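Local coordinates for ribokinase, putative (Burkholderia thailandensis, PDB 3B1N) that transfers a phosphate group from ATP to nucleosides, as a kinase of the PfkB (ribokinase) family, at the interface of chains A and B. Sequence-based numbering; all coordinates share one arbitrary frame. Chains: chain A/B, Ribokinase, putative.

All four contacts belong to one two-fold symmetric A–B interface. Contacts 1, 2 and 4 follow the chain A segment from A:His24 to A:Thr41; contact 3 sets A strands 101-107 and 114-118 against part of the same segment of B. Measured between centres of C-alpha atoms, contacts 2 and 4 are about 5 Å apart and share A:Val39, B:His118 and B:Pro119. Contact 3 lies about 15 Å from contact 4, and contact 1, which brings in helix 193-203 of B, about 17 Å from contact 4 and 22 Å from contact 2. Such reciprocal pairing suggests a dimer, which the structure alone does not prove.

Contact 1: the interface of chains A and B. Residues chain A 24, 26, 31-34; chain B 194, 198.
B:Tyr194 reaches from helix 193-203 of chain B to the backbone carbonyl of A:His24, with its phenol OH donating a hydrogen bond to A:His24 O at 2.6 Å. The C=O...donor angle of 136°, in the carbonyl plane, places the donor on a lone pair, and A:His24 O lies at the edge of the tyrosine ring, in its plane. With CG anti to the backbone N (chi1 176°), the ring is carried away from its helix into a notch of chain A lined largely by backbone. One face is covered by backbone: A:Asn34 N stands 3.5 Å above the ring plane, over its centre. On the opposite face lies B:Leu198 CD1 from the same helix. A:Leu26 meets the ring at about a right angle, its CD1 3.7 Å from B:Tyr194 CE2 and equally near B:Leu198 CD1, closing an apolar corner. The A:Asn34 side chain runs antiparallel alongside the tyrosine, its amide turned 47° from the ring and its CB against B:Tyr194 CD1. Water extends the polar end: water 1 lies in the plane of the imidazole of A:His24, 2.8 Å from ND1, and 2.8 Å from B:Tyr194 OH, while water 2 joins that hydroxyl to A:Asn34 O at 2.9 Å.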
ATOM      1  N   HIS A  24       5.219   9.937  -8.934  1.00 16.46           N
ATOM      2  CA  HIS A  24       6.304   9.217  -8.253  1.00 16.46           C
ATOM      3  C   HIS A  24       6.729   7.974  -9.017  1.00 16.71           C
ATOM      4  O   HIS A  24       7.588   7.236  -8.539  1.00 18.10           O
ATOM      5  CB  HIS A  24       5.917   8.919  -6.810  1.00 14.79           C
ATOM      6  CG  HIS A  24       5.681  10.173  -6.022  1.00 17.69           C
ATOM      7  ND1 HIS A  24       6.704  10.896  -5.430  1.00 21.15           N
ATOM      8  CD2 HIS A  24       4.556  10.905  -5.849  1.00 16.99           C
ATOM      9  CE1 HIS A  24       6.197  11.983  -4.865  1.00 21.57           C
ATOM     10  NE2 HIS A  24       4.893  12.002  -5.093  1.00 19.54           N
ATOM     11  N   LEU A  26       8.689   6.121 -11.978  1.00 18.78           N
ATOM     12  CA  LEU A  26       9.855   6.376 -12.825  1.00 18.70           C
ATOM     13  C   LEU A  26      10.086   5.134 -13.668  1.00 19.73           C
ATOM     14  O   LEU A  26      10.863   4.227 -13.277  1.00 18.97           O
ATOM     15  CB  LEU A  26      11.088   6.699 -11.950  1.00 18.08           C
ATOM     16  CG  LEU A  26      11.068   8.007 -11.161  1.00 21.04           C
ATOM     17  CD1 LEU A  26      12.367   8.066 -10.362  1.00 23.74           C
ATOM     18  CD2 LEU A  26      10.894   9.246 -12.058  1.00 23.59           C
ATOM     19  N   HIS A  31      13.439  -0.080 -10.414  1.00 15.73           N
ATOM     20  CA  HIS A  31      12.302   0.077  -9.564  1.00 14.32           C
ATOM     21  C   HIS A  31      11.407   1.222 -10.119  1.00 14.13           C
ATOM     22  O   HIS A  31      11.855   2.360 -10.236  1.00 13.33           O
ATOM     23  CB  HIS A  31      12.777   0.361  -8.131  1.00 15.96           C
ATOM     24  CG  HIS A  31      13.691  -0.694  -7.567  1.00 16.16           C
ATOM     25  ND1 HIS A  31      15.058  -0.704  -7.799  1.00 17.06           N
ATOM     26  CD2 HIS A  31      13.456  -1.738  -6.729  1.00 18.48           C
ATOM     27  CE1 HIS A  31      15.620  -1.704  -7.133  1.00 20.29           C
ATOM     28  NE2 HIS A  31      14.668  -2.335  -6.459  1.00 21.22           N
ATOM     29  N   LEU A  32      10.156   0.883 -10.439  1.00 13.55           N
ATOM     30  CA  LEU A  32       9.110   1.806 -10.894  1.00 13.97           C
ATOM     31  C   LEU A  32       8.748   2.833  -9.816  1.00 14.09           C
ATOM     32  O   LEU A  32       8.576   4.045 -10.114  1.00 14.67           O
ATOM     33  CB  LEU A  32       7.828   1.022 -11.285  1.00 14.14           C
ATOM     34  CG  LEU A  32       6.662   1.916 -11.795  1.00 14.02           C
ATOM     35  CD1 LEU A  32       7.019   2.508 -13.137  1.00 15.56           C
ATOM     36  CD2 LEU A  32       5.330   1.181 -11.850  1.00 15.98           C
ATOM     37  N   ILE A  33       8.632   2.345  -8.584  1.00 15.53           N
ATOM     38  CA  ILE A  33       8.141   3.203  -7.519  1.00 15.25           C
ATOM     39  C   ILE A  33       8.571   2.679  -6.167  1.00 15.85           C
ATOM     40  O   ILE A  33       8.502   1.476  -5.873  1.00 15.44           O
ATOM     41  CB  ILE A  33       6.606   3.458  -7.608  1.00 15.19           C
ATOM     42  CG1 ILE A  33       6.195   4.465  -6.519  1.00 15.64           C
ATOM     43  CG2 ILE A  33       5.832   2.166  -7.453  1.00 17.43           C
ATOM     44  CD1 ILE A  33       4.804   5.062  -6.644  1.00 16.38           C
ATOM     45  N   ASN A  34       9.157   3.605  -5.401  1.00 17.43           N
ATOM     46  CA  ASN A  34       9.326   3.434  -3.981  1.00 19.11           C
ATOM     47  C   ASN A  34       8.721   4.668  -3.364  1.00 19.44           C
ATOM     48  O   ASN A  34       9.043   5.815  -3.749  1.00 20.62           O
ATOM     49  CB  ASN A  34      10.782   3.444  -3.564  1.00 20.57           C
ATOM     50  CG  ASN A  34      11.521   2.213  -3.939  1.00 21.11           C
ATOM     51  OD1 ASN A  34      10.982   1.188  -4.400  1.00 26.41           O
ATOM     52  ND2 ASN A  34      12.806   2.292  -3.733  1.00 26.44           N
TER
ATOM     53  N   TYR B 194      16.219   3.752  -7.922  1.00 14.08           N
ATOM     54  CA  TYR B 194      15.118   4.704  -7.859  1.00 14.09           C
ATOM     55  C   TYR B 194      15.535   5.842  -6.930  1.00 14.97           C
ATOM     56  O   TYR B 194      15.401   7.040  -7.256  1.00 13.99           O
ATOM     57  CB  TYR B 194      13.835   4.001  -7.381  1.00 12.95           C
ATOM     58  CG  TYR B 194      12.634   4.914  -7.183  1.00 12.98           C
ATOM     59  CD1 TYR B 194      12.473   5.607  -6.007  1.00 12.67           C
ATOM     60  CD2 TYR B 194      11.698   5.067  -8.198  1.00 12.98           C
ATOM     61  CE1 TYR B 194      11.363   6.466  -5.806  1.00 16.56           C
ATOM     62  CE2 TYR B 194      10.603   5.898  -8.008  1.00 12.86           C
ATOM     63  CZ  TYR B 194      10.445   6.572  -6.837  1.00 15.09           C
ATOM     64  OH  TYR B 194       9.357   7.416  -6.694  1.00 18.83           O
ATOM     65  N   LEU B 198      16.369  10.059  -7.378  1.00 17.03           N
ATOM     66  CA  LEU B 198      15.815  11.104  -6.537  1.00 18.25           C
ATOM     67  C   LEU B 198      16.919  11.902  -5.859  1.00 18.28           C
ATOM     68  O   LEU B 198      16.772  13.121  -5.676  1.00 18.73           O
ATOM     69  CB  LEU B 198      14.860  10.489  -5.502  1.00 18.68           C
ATOM     70  CG  LEU B 198      13.366  10.395  -5.798  1.00 23.88           C
ATOM     71  CD1 LEU B 198      13.076   9.866  -7.174  1.00 26.16           C
ATOM     72  CD2 LEU B 198      12.734   9.548  -4.745  1.00 20.85           C
TER
HETATM   73  O   HOH W   1       9.384  10.128  -5.988  1.00 31.11           O
HETATM   74  O   HOH W   2       8.923   8.729  -4.032  1.00 35.68           O

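Contact 2: the interface of chains A and B. Residues chain A 39-41; chain B 118-119.
The imidazole of B:His118 lies against the backbone of A:Val39, A:Pro40 and A:Thr41, and its CD2 and NE2 make the tight part of this patch. B:His118 CD2 comes within 3.3 Å of the carbonyl carbon A:Pro40 C, and A:Val39 C lies at the ring edge, in plane. The next ring atom, B:His118 NE2, is 3.2 Å from the backbone A:Thr41 N and 3.5 Å from the hydroxyl A:Thr41 OG1. These separations mark close packing of polar groups, but the geometry does not establish a hydrogen bond between them. Two torsions explain the meeting. The histidine extends its ring towards chain A because CG stands anti to the backbone N (chi1 -169°), and A:Thr41 holds OG1 beside its own backbone N (chi1 -59°), which presents the hydroxyl to the same ring nitrogen. The two side chains cross obliquely. Burial agrees with this reading: B:His118 loses 58 Å² to chain A, and A:Thr41 loses 25 Å² in return. The looser side lies towards B:Pro119, which hides 3 Å² in this patch and approaches through CD, 4.1 Å from A:Val39 O. A:Val39 likewise stands back with its CG2 branch, facing the backbone of the histidine and not its ring. That methyl, A:Val39 CG2, lies 4.1 Å from B:His118 N.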
ATOM      1  N   VAL A  39       1.686   8.490   7.958  1.00 21.72           N
ATOM      2  CA  VAL A  39       0.218   8.499   8.166  1.00 21.67           C
ATOM      3  C   VAL A  39      -0.106   8.701   9.650  1.00 23.51           C
ATOM      4  O   VAL A  39       0.724   8.409  10.489  1.00 22.72           O
ATOM      5  CB  VAL A  39      -0.491   7.175   7.754  1.00 20.18           C
ATOM      6  CG1 VAL A  39      -0.488   6.998   6.216  1.00 22.45           C
ATOM      7  CG2 VAL A  39       0.161   5.967   8.432  1.00 18.99           C
ATOM      8  N   PRO A  40      -1.348   9.146   9.970  1.00 24.72           N
ATOM      9  CA  PRO A  40      -1.693   9.258  11.398  1.00 25.31           C
ATOM     10  C   PRO A  40      -2.031   7.890  11.973  1.00 25.44           C
ATOM     11  O   PRO A  40      -1.999   6.889  11.236  1.00 25.10           O
ATOM     12  CB  PRO A  40      -2.934  10.156  11.368  1.00 25.75           C
ATOM     13  CG  PRO A  40      -3.638   9.754  10.123  1.00 27.04           C
ATOM     14  CD  PRO A  40      -2.508   9.465   9.101  1.00 24.55           C
ATOM     15  N   THR A  41      -2.363   7.816  13.269  1.00 25.12           N
ATOM     16  CA  THR A  41      -2.829   6.580  13.901  1.00 26.53           C
ATOM     17  C   THR A  41      -3.960   5.903  13.104  1.00 24.54           C
ATOM     18  O   THR A  41      -4.836   6.593  12.573  1.00 24.33           O
ATOM     19  CB  THR A  41      -3.360   6.832  15.359  1.00 26.39           C
ATOM     20  OG1 THR A  41      -2.312   7.404  16.150  1.00 30.79           O
ATOM     21  CG2 THR A  41      -3.861   5.519  16.029  1.00 30.10           C
TER
ATOM     22  N   HIS B 118       3.608   4.574  10.051  1.00 12.15           N
ATOM     23  CA  HIS B 118       3.196   5.284  11.264  1.00 15.55           C
ATOM     24  C   HIS B 118       4.387   5.333  12.222  1.00 14.62           C
ATOM     25  O   HIS B 118       4.758   4.308  12.766  1.00 14.67           O
ATOM     26  CB  HIS B 118       2.005   4.660  11.975  1.00 17.87           C
ATOM     27  CG  HIS B 118       1.475   5.569  13.056  1.00 22.54           C
ATOM     28  ND1 HIS B 118       1.696   5.333  14.400  1.00 28.50           N
ATOM     29  CD2 HIS B 118       0.855   6.778  12.982  1.00 22.48           C
ATOM     30  CE1 HIS B 118       1.188   6.332  15.104  1.00 30.14           C
ATOM     31  NE2 HIS B 118       0.661   7.213  14.272  1.00 29.42           N
ATOM     32  N   PRO B 119       4.998   6.503  12.374  1.00 14.09           N
ATOM     33  CA  PRO B 119       6.284   6.582  13.048  1.00 13.50           C
ATOM     34  C   PRO B 119       6.252   6.160  14.488  1.00 13.37           C
ATOM     35  O   PRO B 119       7.211   5.519  14.916  1.00 10.92           O
ATOM     36  CB  PRO B 119       6.732   8.040  12.884  1.00 16.10           C
ATOM     37  CG  PRO B 119       5.491   8.755  12.475  1.00 17.08           C
ATOM     38  CD  PRO B 119       4.592   7.804  11.808  1.00 15.76           C
TER

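Contact 3: the interface of chains A and B. Residues chain A 104, 106, 116-118; chain B 15, 37, 39, 104, 106.
A parallel beta bridge between the chains, A:Ala116 with B:Phe37, joins strand 114-118 of A to strand 35-38 of B. A:Phe117 N donates to B:Phe37 O at 2.8 Å (172° at H), and B:Val39 N returns a bond to A:Phe117 O at 3.0 Å. Side chains fill in around this seam. The methyl A:Ala116 CB nests against B:Met15 SD at 3.5 Å, and B:Val39 CG1 also lies close to it. The second branch of the valine, B:Val39 CG2, sits over the face of the A:His118 imidazole, 3.5 Å from its centroid, a CH-pi contact. This ring stands there with CG beside the backbone N (chi1 -60°), and water 4 links its edge, through ND1, to B:Val39 O. Farther in, A:Met104 and B:Met104 cross at about a right angle, their terminal CE methyls 3.5 Å apart. The facing hydroxyls A:Thr106 OG1 and B:Thr106 OG1 are 3.9 Å apart and joined by water: water 3 lies 2.7 Å from each, and also bonds B:Met104 O. The equivalent strands 101-107 thus meet at the centre of the interface, while strand 114-118 pairs with B through its backbone and carries A:Phe117, a residue of the nucleoside pocket.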
ATOM      1  N   MET A 104      -7.346  -3.439   3.642  1.00 10.40           N
ATOM      2  CA  MET A 104      -6.228  -2.535   3.876  1.00 10.50           C
ATOM      3  C   MET A 104      -5.974  -1.832   2.604  1.00 10.62           C
ATOM      4  O   MET A 104      -5.498  -2.432   1.620  1.00 11.63           O
ATOM      5  CB  MET A 104      -4.953  -3.286   4.285  1.00 12.89           C
ATOM      6  CG  MET A 104      -5.164  -4.519   4.996  1.00 21.54           C
ATOM      7  SD  MET A 104      -6.197  -4.482   6.445  1.00 30.65           S
ATOM      8  CE  MET A 104      -5.136  -3.299   7.250  1.00 28.93           C
ATOM      9  N   THR A 106      -4.345   1.134   0.350  1.00  8.65           N
ATOM     10  CA  THR A 106      -3.279   2.083   0.122  1.00  9.90           C
ATOM     11  C   THR A 106      -3.656   2.849  -1.118  1.00 10.44           C
ATOM     12  O   THR A 106      -3.857   2.269  -2.187  1.00 10.81           O
ATOM     13  CB  THR A 106      -1.916   1.364  -0.022  1.00 11.07           C
ATOM     14  OG1 THR A 106      -1.639   0.739   1.255  1.00 13.71           O
ATOM     15  CG2 THR A 106      -0.847   2.365  -0.357  1.00 13.81           C
ATOM     16  N   ALA A 116      -5.303  -4.720  -0.127  1.00 11.75           N
ATOM     17  CA  ALA A 116      -5.113  -6.059   0.370  1.00 11.79           C
ATOM     18  C   ALA A 116      -6.373  -6.419   1.162  1.00 12.03           C
ATOM     19  O   ALA A 116      -6.681  -5.780   2.185  1.00 12.89           O
ATOM     20  CB  ALA A 116      -3.889  -6.085   1.239  1.00 11.96           C
ATOM     21  N   PHE A 117      -7.121  -7.423   0.701  1.00 10.18           N
ATOM     22  CA  PHE A 117      -8.418  -7.720   1.274  1.00 11.28           C
ATOM     23  C   PHE A 117      -8.414  -9.019   2.077  1.00 12.21           C
ATOM     24  O   PHE A 117      -7.960 -10.077   1.551  1.00 12.85           O
ATOM     25  CB  PHE A 117      -9.449  -7.795   0.147  1.00 11.41           C
ATOM     26  CG  PHE A 117     -10.874  -7.591   0.618  1.00 11.85           C
ATOM     27  CD1 PHE A 117     -11.315  -6.310   0.937  1.00 15.41           C
ATOM     28  CD2 PHE A 117     -11.755  -8.651   0.727  1.00 13.53           C
ATOM     29  CE1 PHE A 117     -12.607  -6.094   1.378  1.00 13.53           C
ATOM     30  CE2 PHE A 117     -13.080  -8.436   1.179  1.00 16.31           C
ATOM     31  CZ  PHE A 117     -13.484  -7.161   1.494  1.00 11.49           C
ATOM     32  N   HIS A 118      -8.908  -8.992   3.306  1.00 13.04           N
ATOM     33  CA  HIS A 118      -8.974 -10.181   4.182  1.00 14.67           C
ATOM     34  C   HIS A 118     -10.471 -10.508   4.170  1.00 14.96           C
ATOM     35  O   HIS A 118     -11.240  -9.861   4.861  1.00 13.74           O
ATOM     36  CB  HIS A 118      -8.617  -9.837   5.623  1.00 15.63           C
ATOM     37  CG  HIS A 118      -7.245  -9.285   5.823  1.00 20.18           C
ATOM     38  ND1 HIS A 118      -6.177 -10.069   6.207  1.00 23.84           N
ATOM     39  CD2 HIS A 118      -6.783  -8.004   5.789  1.00 24.51           C
ATOM     40  CE1 HIS A 118      -5.104  -9.304   6.353  1.00 21.89           C
ATOM     41  NE2 HIS A 118      -5.441  -8.049   6.097  1.00 22.78           N
TER
ATOM     42  N   MET B  15       2.079  -6.725   2.499  1.00 12.78           N
ATOM     43  CA  MET B  15       1.022  -7.192   1.620  1.00 14.68           C
ATOM     44  C   MET B  15       1.639  -7.356   0.253  1.00 15.34           C
ATOM     45  O   MET B  15       1.993  -6.364  -0.405  1.00 16.08           O
ATOM     46  CB  MET B  15      -0.066  -6.134   1.628  1.00 14.91           C
ATOM     47  CG  MET B  15      -0.837  -6.119   2.992  1.00 20.33           C
ATOM     48  SD  MET B  15      -1.559  -4.518   3.348  1.00 28.47           S
ATOM     49  CE  MET B  15      -0.107  -3.625   3.992  1.00 28.71           C
ATOM     50  N   PHE B  37      -6.530  -7.545  -3.942  1.00 11.70           N
ATOM     51  CA  PHE B  37      -6.003  -8.918  -3.959  1.00 12.50           C
ATOM     52  C   PHE B  37      -6.156  -9.519  -2.571  1.00 13.34           C
ATOM     53  O   PHE B  37      -6.091  -8.800  -1.540  1.00 12.11           O
ATOM     54  CB  PHE B  37      -4.553  -8.956  -4.466  1.00 13.01           C
ATOM     55  CG  PHE B  37      -3.576  -8.083  -3.704  1.00 12.33           C
ATOM     56  CD1 PHE B  37      -2.828  -8.615  -2.642  1.00 11.51           C
ATOM     57  CD2 PHE B  37      -3.383  -6.740  -4.059  1.00 13.99           C
ATOM     58  CE1 PHE B  37      -1.875  -7.799  -1.932  1.00 13.00           C
ATOM     59  CE2 PHE B  37      -2.481  -5.943  -3.349  1.00 11.99           C
ATOM     60  CZ  PHE B  37      -1.727  -6.478  -2.279  1.00 13.17           C
ATOM     61  N   VAL B  39      -5.378 -11.426   0.837  1.00 12.45           N
ATOM     62  CA  VAL B  39      -4.246 -11.637   1.736  1.00 13.89           C
ATOM     63  C   VAL B  39      -4.687 -12.467   2.932  1.00 14.66           C
ATOM     64  O   VAL B  39      -5.886 -12.473   3.286  1.00 14.12           O
ATOM     65  CB  VAL B  39      -3.581 -10.323   2.196  1.00 14.08           C
ATOM     66  CG1 VAL B  39      -2.976  -9.589   0.989  1.00 14.17           C
ATOM     67  CG2 VAL B  39      -4.563  -9.408   2.928  1.00 14.14           C
ATOM     68  N   MET B 104       3.040  -0.305   6.916  1.00 11.62           N
ATOM     69  CA  MET B 104       2.100  -1.091   6.125  0.50 12.47           C
ATOM     70  C   MET B 104       2.649  -1.035   4.703  1.00 11.76           C
ATOM     71  O   MET B 104       2.666   0.015   4.085  1.00 12.13           O
ATOM     72  CB  MET B 104       0.679  -0.480   6.225  0.50 12.67           C
ATOM     73  CG  MET B 104       0.132  -0.334   7.644  0.50 15.54           C
ATOM     74  SD  MET B 104      -0.458  -1.927   8.268  0.50 21.62           S
ATOM     75  CE  MET B 104      -1.731  -2.356   7.093  0.50 21.63           C
ATOM     76  N   THR B 106       2.999  -2.367   0.791  1.00 15.82           N
ATOM     77  CA  THR B 106       2.498  -3.139  -0.354  1.00 19.05           C
ATOM     78  C   THR B 106       3.567  -3.343  -1.394  1.00 18.57           C
ATOM     79  O   THR B 106       4.153  -2.363  -1.864  1.00 21.89           O
ATOM     80  CB  THR B 106       1.268  -2.556  -0.940  1.00 19.56           C
ATOM     81  OG1 THR B 106       0.301  -2.416   0.095  1.00 22.82           O
ATOM     82  CG2 THR B 106       0.813  -3.512  -2.085  1.00 21.49           C
TER
HETATM   83  O   HOH W   3       0.774  -0.307   1.665  1.00 26.82           O
HETATM   84  O   HOH W   4      -7.318 -12.690   5.775  1.00 29.38           O
HETATM   85  O   HOH W   5      -2.722  -1.985   0.960  1.00 29.41           O

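Contact 4: the interface of chains A and B. Residues chain A 36-39; chain B 116-119.
Backbone hydrogen bonds tie B:Phe117 to A:Phe37 and A:Val39 across the interface. B:Phe117 N donates to A:Phe37 O at 2.8 Å, nearly straight at 166°. A:Val39 N then donates to B:Phe117 O at 3.0 Å. The pair of bonds fits parallel bridging, A:Phe37 with B:Ala116 and A:Leu38 with B:Phe117, so strand 34-38 of A extends along strand 113-118 of B. Apolar contacts flank the bonds. A:Phe37 CG takes the crowded position between backbone N and carbonyl carbon (chi1 58°), which turns one face of the ring over chain B: B:Ala116 CA stands 4.1 Å above the ring plane, over its centre. B:Ala116 CB touches A:Phe37 CZ at 3.9 Å and A:Val39 CG1 at 3.8 Å. The A:Leu38 and B:Phe117 side chains run parallel to each other, with A:Leu38 CD2 3.8 Å from B:Phe117 CD2. Because B:Phe117 lines the nucleoside pocket, this packing may help place it, so the partner strand could influence the pocket. Mixed polar and apolar contact is slight: the hydroxyl A:Ser36 OG rests 3.8 Å from B:Phe117 CB.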
ATOM      1  N   SER A  36       7.441   5.887   0.614  1.00 15.57           N
ATOM      2  CA  SER A  36       6.984   5.737   2.003  1.00 14.98           C
ATOM      3  C   SER A  36       6.398   7.070   2.392  1.00 14.40           C
ATOM      4  O   SER A  36       7.027   8.104   2.168  1.00 15.59           O
ATOM      5  CB  SER A  36       8.198   5.438   2.883  1.00 16.64           C
ATOM      6  OG  SER A  36       7.776   5.067   4.149  1.00 22.25           O
ATOM      7  N   PHE A  37       5.191   7.065   2.958  1.00 13.58           N
ATOM      8  CA  PHE A  37       4.555   8.308   3.391  1.00 14.45           C
ATOM      9  C   PHE A  37       4.050   8.153   4.801  1.00 16.00           C
ATOM     10  O   PHE A  37       3.614   7.067   5.181  1.00 13.24           O
ATOM     11  CB  PHE A  37       3.403   8.758   2.422  1.00 13.59           C
ATOM     12  CG  PHE A  37       2.297   7.753   2.226  1.00 12.24           C
ATOM     13  CD1 PHE A  37       1.062   7.858   2.950  1.00 11.25           C
ATOM     14  CD2 PHE A  37       2.409   6.737   1.305  1.00 11.95           C
ATOM     15  CE1 PHE A  37       0.020   6.928   2.755  1.00 13.05           C
ATOM     16  CE2 PHE A  37       1.371   5.824   1.089  1.00 13.60           C
ATOM     17  CZ  PHE A  37       0.163   5.916   1.810  1.00 14.29           C
ATOM     18  N   LEU A  38       4.205   9.220   5.590  1.00 18.41           N
ATOM     19  CA  LEU A  38       3.848   9.147   7.004  1.00 21.29           C
ATOM     20  C   LEU A  38       2.329   9.300   7.109  1.00 21.59           C
ATOM     21  O   LEU A  38       1.724  10.080   6.365  1.00 25.44           O
ATOM     22  CB  LEU A  38       4.673  10.168   7.833  1.00 21.95           C
ATOM     23  CG  LEU A  38       6.231  10.064   7.874  1.00 25.09           C
ATOM     24  CD1 LEU A  38       6.979  11.119   8.767  1.00 23.80           C
ATOM     25  CD2 LEU A  38       6.705   8.654   8.237  1.00 25.96           C
ATOM     26  N   VAL A  39       1.686   8.490   7.958  1.00 21.72           N
ATOM     27  CA  VAL A  39       0.218   8.499   8.166  1.00 21.67           C
ATOM     28  C   VAL A  39      -0.106   8.701   9.650  1.00 23.51           C
ATOM     29  O   VAL A  39       0.724   8.409  10.489  1.00 22.72           O
ATOM     30  CB  VAL A  39      -0.491   7.175   7.754  1.00 20.18           C
ATOM     31  CG1 VAL A  39      -0.488   6.998   6.216  1.00 22.45           C
ATOM     32  CG2 VAL A  39       0.161   5.967   8.432  1.00 18.99           C
TER
ATOM     33  N   ALA B 116       2.824   2.908   3.805  1.00 12.12           N
ATOM     34  CA  ALA B 116       2.310   3.888   4.746  1.00 11.81           C
ATOM     35  C   ALA B 116       2.982   3.612   6.075  1.00 12.14           C
ATOM     36  O   ALA B 116       2.877   2.485   6.605  1.00 14.09           O
ATOM     37  CB  ALA B 116       0.809   3.677   4.906  1.00 11.60           C
ATOM     38  N   PHE B 117       3.615   4.641   6.609  1.00 12.21           N
ATOM     39  CA  PHE B 117       4.470   4.440   7.786  1.00 12.03           C
ATOM     40  C   PHE B 117       3.923   5.254   8.942  1.00 13.11           C
ATOM     41  O   PHE B 117       3.777   6.471   8.812  1.00 13.62           O
ATOM     42  CB  PHE B 117       5.923   4.821   7.424  1.00 12.23           C
ATOM     43  CG  PHE B 117       6.934   4.287   8.382  1.00  8.91           C
ATOM     44  CD1 PHE B 117       7.453   2.992   8.218  1.00 11.95           C
ATOM     45  CD2 PHE B 117       7.356   5.086   9.449  1.00 11.64           C
ATOM     46  CE1 PHE B 117       8.393   2.523   9.130  1.00 12.07           C
ATOM     47  CE2 PHE B 117       8.272   4.593  10.380  1.00 13.73           C
ATOM     48  CZ  PHE B 117       8.798   3.317  10.189  1.00  8.87           C
ATOM     49  N   HIS B 118       3.608   4.574  10.051  1.00 12.15           N
ATOM     50  CA  HIS B 118       3.196   5.284  11.264  1.00 15.55           C
ATOM     51  C   HIS B 118       4.387   5.333  12.222  1.00 14.62           C
ATOM     52  O   HIS B 118       4.758   4.308  12.766  1.00 14.67           O
ATOM     53  CB  HIS B 118       2.005   4.660  11.975  1.00 17.87           C
ATOM     54  CG  HIS B 118       1.475   5.569  13.056  1.00 22.54           C
ATOM     55  ND1 HIS B 118       1.696   5.333  14.400  1.00 28.50           N
ATOM     56  CD2 HIS B 118       0.855   6.778  12.982  1.00 22.48           C
ATOM     57  CE1 HIS B 118       1.188   6.332  15.104  1.00 30.14           C
ATOM     58  NE2 HIS B 118       0.661   7.213  14.272  1.00 29.42           N
ATOM     59  N   PRO B 119       4.998   6.503  12.374  1.00 14.09           N
ATOM     60  CA  PRO B 119       6.284   6.582  13.048  1.00 13.50           C
ATOM     61  C   PRO B 119       6.252   6.160  14.488  1.00 13.37           C
ATOM     62  O   PRO B 119       7.211   5.519  14.916  1.00 10.92           O
ATOM     63  CB  PRO B 119       6.732   8.040  12.884  1.00 16.10           C
ATOM     64  CG  PRO B 119       5.491   8.755  12.475  1.00 17.08           C
ATOM     65  CD  PRO B 119       4.592   7.804  11.808  1.00 15.76           C
TER